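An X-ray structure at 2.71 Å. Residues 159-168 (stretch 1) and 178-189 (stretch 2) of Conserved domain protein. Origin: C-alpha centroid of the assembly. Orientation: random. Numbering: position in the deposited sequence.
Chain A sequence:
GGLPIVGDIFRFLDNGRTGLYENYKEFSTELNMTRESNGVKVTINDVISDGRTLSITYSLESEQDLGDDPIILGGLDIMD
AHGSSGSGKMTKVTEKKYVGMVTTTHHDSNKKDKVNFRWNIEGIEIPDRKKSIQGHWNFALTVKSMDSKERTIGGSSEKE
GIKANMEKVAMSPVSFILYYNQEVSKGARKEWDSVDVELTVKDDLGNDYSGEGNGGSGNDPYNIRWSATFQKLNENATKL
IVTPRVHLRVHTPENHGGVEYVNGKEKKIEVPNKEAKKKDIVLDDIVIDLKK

Stretch 1 159-168: KEGIKANMEK
Stretch 2 (178-189) LYYNQEVSKGAR

Residues 162-168 and 178-184 form two neighbouring strands that run antiparallel, with 147° between their N-to-C directions. The axes approach to 4.4 Å. Glu160 and Gly161 lead into the first strand as loop. The second strand ends at Val184, passes through Ser185 and enters a helix at Lys186. Together the stretches bury 808 Å².

The register pairs Ile162 with Val184, Lys163 with Glu183, Ala164 with Gln182, Asn165 with Asn181 and Met166 with Tyr180. It then shifts by one, so that Lys168 pairs with Tyr179. Glu167 is the extra residue of this beta bulge, with phi/psi of -138/-47; most of its strand neighbours are extended.

Backbone bonds join Lys163 with Glu183 and Asn165 with Asn181, whose CA atoms are 5.3 Å apart in each pair; the pairs between carry none, and the Ile162 CA to Val184 CA distance is 4.4 Å. Glu183 N to Lys163 O is 3.0 Å and nearly straight; the return bond, Lys163 N to Glu183 O, is also 3.0 Å but weak. Asn165 N reaches Asn181 O at 2.9 Å, and Asn181 N reaches Asn165 O at 3.0 Å. At the bulge Tyr179 O accepts twice, from Glu167 N at 2.8 Å (weak) and from Lys168 N at 3.2 Å. Tyr179 N closes the pair to Lys168 O at 2.9 Å. At the other end, Ser185 N to Gly161 O is very short, 2.5 Å.

One face of the sheet carries Ile162, Ala164, Met166, Tyr180, Gln182 and Val184, all buried. Ile162 CG1 lies 4.1 Å from Val184 CG1 and 3.7 Å from Ala188 CB. The Ala188 methyl points toward the first stretch. Its CB fills the hollow beside Ile162 and Gly161: Ala188 CB is 3.6 Å from Glu160 O and 4.3 Å from Gly161 CA. Gly161 has no side chain, and this space depends on that: an ideal CB would lie 2.7 Å from Ser185 OG and 3.0 Å from Ala188 CB. Its phi/psi of 124/18 also calls for glycine. Further along, Met166 (m, m, p) curls so that Met166 CE packs 3.6 Å from Tyr180 CB. Tyr180 is p, and the end of its side chain leads away from the first strand.

The other face is polar and partly exposed, with Lys163, Asn165, Lys168, Tyr179, Asn181 and Glu183. Asn165 is m and Asn181 is p; the ends of both side chains come nearer the other strand, and Asn165 ND2 donates to Asn181 OD1 at 2.8 Å. Asn181 ND2 donates to Glu167 OE1 at a very short 2.4 Å. Glu167 (m, t) points toward the second strand, so its carboxylate can meet that amide. Lys163 NZ bonds Asn165 OD1 along its own strand at 2.8 Å. Lys168 CB sits 3.3 Å from Tyr179 CD2. Its CE lies over one face of the Tyr179 ring (chi1 m, chi2 -91°), giving the aliphatic chain a flat surface to cover.

Ser185, chi1 p, caps the helix: Ala188 N donates to Ser185 OG at 3.0 Å. This turn places the Ala188 methyl against the first stretch.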

# COMPACT_ATOMS: atom_id res chain seq x y z
N LYS A 159 -12.19 -10.47 -38.52
CA LYS A 159 -13.42 -9.93 -39.01
C LYS A 159 -13.17 -8.45 -39.00
O LYS A 159 -12.37 -7.93 -39.76
CB LYS A 159 -14.55 -10.24 -38.05
CG LYS A 159 -15.81 -10.72 -38.69
CD LYS A 159 -17.00 -10.36 -37.86
CE LYS A 159 -18.24 -11.12 -38.28
NZ LYS A 159 -19.40 -10.94 -37.35
N GLU A 160 -13.82 -7.77 -38.10
CA GLU A 160 -14.01 -6.37 -38.31
C GLU A 160 -12.71 -5.61 -38.29
O GLU A 160 -12.72 -4.41 -38.20
CB GLU A 160 -14.91 -5.82 -37.23
CG GLU A 160 -16.04 -5.02 -37.75
CD GLU A 160 -17.09 -5.86 -38.39
OE1 GLU A 160 -18.20 -5.92 -37.84
OE2 GLU A 160 -16.79 -6.47 -39.44
N GLY A 161 -11.58 -6.29 -38.37
CA GLY A 161 -10.31 -5.60 -38.39
C GLY A 161 -9.30 -5.98 -37.33
O GLY A 161 -8.32 -5.30 -37.07
N ILE A 162 -9.53 -7.13 -36.73
CA ILE A 162 -9.93 -7.24 -35.36
C ILE A 162 -10.07 -8.70 -35.15
O ILE A 162 -11.07 -9.26 -35.51
CB ILE A 162 -11.31 -6.75 -35.18
CG1 ILE A 162 -11.29 -5.35 -34.64
CG2 ILE A 162 -11.97 -7.61 -34.18
CD1 ILE A 162 -12.19 -5.18 -33.53
N LYS A 163 -9.05 -9.34 -34.60
CA LYS A 163 -8.68 -10.65 -35.06
C LYS A 163 -7.97 -11.37 -33.96
O LYS A 163 -7.17 -10.76 -33.30
CB LYS A 163 -7.76 -10.50 -36.24
CG LYS A 163 -6.37 -10.91 -35.97
CD LYS A 163 -6.11 -12.21 -36.63
CE LYS A 163 -5.18 -12.07 -37.77
NZ LYS A 163 -3.93 -12.82 -37.61
N ALA A 164 -8.26 -12.65 -33.73
CA ALA A 164 -7.78 -13.30 -32.48
C ALA A 164 -6.78 -14.41 -32.77
O ALA A 164 -7.08 -15.31 -33.54
CB ALA A 164 -8.95 -13.83 -31.68
N ASN A 165 -5.58 -14.34 -32.20
CA ASN A 165 -4.58 -15.39 -32.46
C ASN A 165 -4.26 -16.27 -31.30
O ASN A 165 -3.81 -15.79 -30.25
CB ASN A 165 -3.28 -14.77 -32.93
CG ASN A 165 -3.51 -13.75 -33.98
OD1 ASN A 165 -3.76 -14.08 -35.15
ND2 ASN A 165 -3.47 -12.47 -33.58
N MET A 166 -4.45 -17.57 -31.48
CA MET A 166 -4.04 -18.52 -30.47
C MET A 166 -2.51 -18.46 -30.39
O MET A 166 -1.84 -17.98 -31.31
CB MET A 166 -4.59 -19.91 -30.87
CG MET A 166 -6.16 -20.14 -30.69
SD MET A 166 -6.93 -19.44 -29.16
CE MET A 166 -7.31 -17.76 -29.66
N GLU A 167 -1.93 -18.90 -29.28
CA GLU A 167 -0.46 -18.88 -29.15
C GLU A 167 0.03 -20.17 -28.50
O GLU A 167 0.99 -20.82 -28.95
CB GLU A 167 0.01 -17.71 -28.26
CG GLU A 167 0.32 -16.32 -28.91
CD GLU A 167 0.55 -15.22 -27.82
OE1 GLU A 167 0.75 -13.99 -28.12
OE2 GLU A 167 0.51 -15.57 -26.61
N LYS A 168 -0.64 -20.54 -27.42
CA LYS A 168 -0.16 -21.66 -26.66
C LYS A 168 -1.25 -22.35 -25.89
O LYS A 168 -2.25 -21.73 -25.54
CB LYS A 168 0.89 -21.18 -25.67
CG LYS A 168 1.97 -22.20 -25.51
CD LYS A 168 2.69 -22.05 -24.20
CE LYS A 168 3.54 -20.76 -24.13
NZ LYS A 168 4.24 -20.54 -25.43
N LEU A 178 -5.16 -21.25 -21.89
CA LEU A 178 -5.05 -20.76 -23.29
C LEU A 178 -4.33 -19.39 -23.39
O LEU A 178 -4.81 -18.39 -22.87
CB LEU A 178 -6.41 -20.68 -23.98
CG LEU A 178 -7.18 -22.01 -24.08
CD1 LEU A 178 -8.50 -21.76 -24.72
CD2 LEU A 178 -6.46 -23.16 -24.77
N TYR A 179 -3.19 -19.38 -24.06
CA TYR A 179 -2.51 -18.15 -24.33
C TYR A 179 -2.87 -17.62 -25.70
O TYR A 179 -2.85 -18.33 -26.70
CB TYR A 179 -1.05 -18.41 -24.37
CG TYR A 179 -0.46 -18.84 -23.08
CD1 TYR A 179 0.05 -17.90 -22.17
CD2 TYR A 179 -0.34 -20.23 -22.78
CE1 TYR A 179 0.64 -18.30 -21.01
CE2 TYR A 179 0.27 -20.65 -21.58
CZ TYR A 179 0.76 -19.67 -20.71
OH TYR A 179 1.35 -20.06 -19.54
N TYR A 180 -3.14 -16.34 -25.76
CA TYR A 180 -3.50 -15.78 -27.03
C TYR A 180 -3.47 -14.22 -27.02
O TYR A 180 -3.12 -13.61 -26.00
CB TYR A 180 -4.87 -16.31 -27.37
CG TYR A 180 -5.92 -15.71 -26.47
CD1 TYR A 180 -6.15 -16.22 -25.19
CD2 TYR A 180 -6.67 -14.60 -26.90
CE1 TYR A 180 -7.12 -15.63 -24.35
CE2 TYR A 180 -7.64 -14.00 -26.08
CZ TYR A 180 -7.86 -14.52 -24.82
OH TYR A 180 -8.83 -13.93 -24.08
N ASN A 181 -3.82 -13.60 -28.16
CA ASN A 181 -3.76 -12.13 -28.30
C ASN A 181 -4.72 -11.62 -29.32
O ASN A 181 -5.11 -12.36 -30.20
CB ASN A 181 -2.37 -11.61 -28.65
CG ASN A 181 -1.83 -12.23 -29.89
OD1 ASN A 181 -2.36 -12.09 -31.00
ND2 ASN A 181 -0.75 -12.93 -29.71
N GLN A 182 -5.07 -10.33 -29.19
CA GLN A 182 -5.96 -9.65 -30.10
C GLN A 182 -5.09 -8.71 -30.87
O GLN A 182 -4.14 -8.17 -30.30
CB GLN A 182 -7.06 -8.88 -29.36
CG GLN A 182 -6.61 -7.94 -28.24
CD GLN A 182 -7.78 -7.24 -27.52
OE1 GLN A 182 -7.87 -5.98 -27.47
NE2 GLN A 182 -8.67 -8.04 -26.93
N GLU A 183 -5.41 -8.58 -32.16
CA GLU A 183 -4.94 -7.49 -33.03
C GLU A 183 -6.09 -6.64 -33.61
O GLU A 183 -7.15 -7.17 -33.95
CB GLU A 183 -4.09 -8.05 -34.14
CG GLU A 183 -2.76 -8.58 -33.64
CD GLU A 183 -2.13 -9.55 -34.63
OE1 GLU A 183 -2.15 -9.24 -35.85
OE2 GLU A 183 -1.63 -10.62 -34.21
N VAL A 184 -5.88 -5.32 -33.66
CA VAL A 184 -6.85 -4.33 -34.14
C VAL A 184 -6.22 -3.46 -35.28
O VAL A 184 -5.09 -2.93 -35.14
CB VAL A 184 -7.31 -3.42 -32.98
CG1 VAL A 184 -8.54 -2.63 -33.36
CG2 VAL A 184 -7.61 -4.24 -31.76
N SER A 185 -6.94 -3.33 -36.40
CA SER A 185 -6.43 -2.61 -37.57
C SER A 185 -6.58 -1.11 -37.43
O SER A 185 -7.42 -0.64 -36.64
CB SER A 185 -7.22 -3.00 -38.81
OG SER A 185 -8.51 -2.41 -38.73
N LYS A 186 -5.82 -0.35 -38.24
CA LYS A 186 -6.00 1.11 -38.30
C LYS A 186 -7.47 1.48 -38.56
O LYS A 186 -8.00 2.35 -37.88
CB LYS A 186 -5.00 1.83 -39.24
CG LYS A 186 -5.16 1.56 -40.74
CD LYS A 186 -6.04 2.64 -41.49
CE LYS A 186 -6.62 2.13 -42.83
NZ LYS A 186 -6.14 2.97 -43.98
N GLY A 187 -8.15 0.80 -39.50
CA GLY A 187 -9.59 0.98 -39.67
C GLY A 187 -10.32 0.93 -38.33
O GLY A 187 -10.84 1.96 -37.85
N ALA A 188 -10.29 -0.25 -37.70
CA ALA A 188 -11.06 -0.55 -36.50
C ALA A 188 -10.70 0.31 -35.27
O ALA A 188 -11.60 0.77 -34.53
CB ALA A 188 -10.92 -1.98 -36.20
N ARG A 189 -9.40 0.53 -35.07
CA ARG A 189 -8.95 1.34 -33.90
C ARG A 189 -9.67 2.67 -33.88
O ARG A 189 -9.93 3.24 -32.80
CB ARG A 189 -7.44 1.64 -33.94
CG ARG A 189 -6.56 0.45 -34.10
CD ARG A 189 -5.17 0.78 -33.69
NE ARG A 189 -4.48 -0.45 -33.40
CZ ARG A 189 -3.41 -0.57 -32.63
NH1 ARG A 189 -2.86 0.49 -32.04
NH2 ARG A 189 -2.89 -1.78 -32.44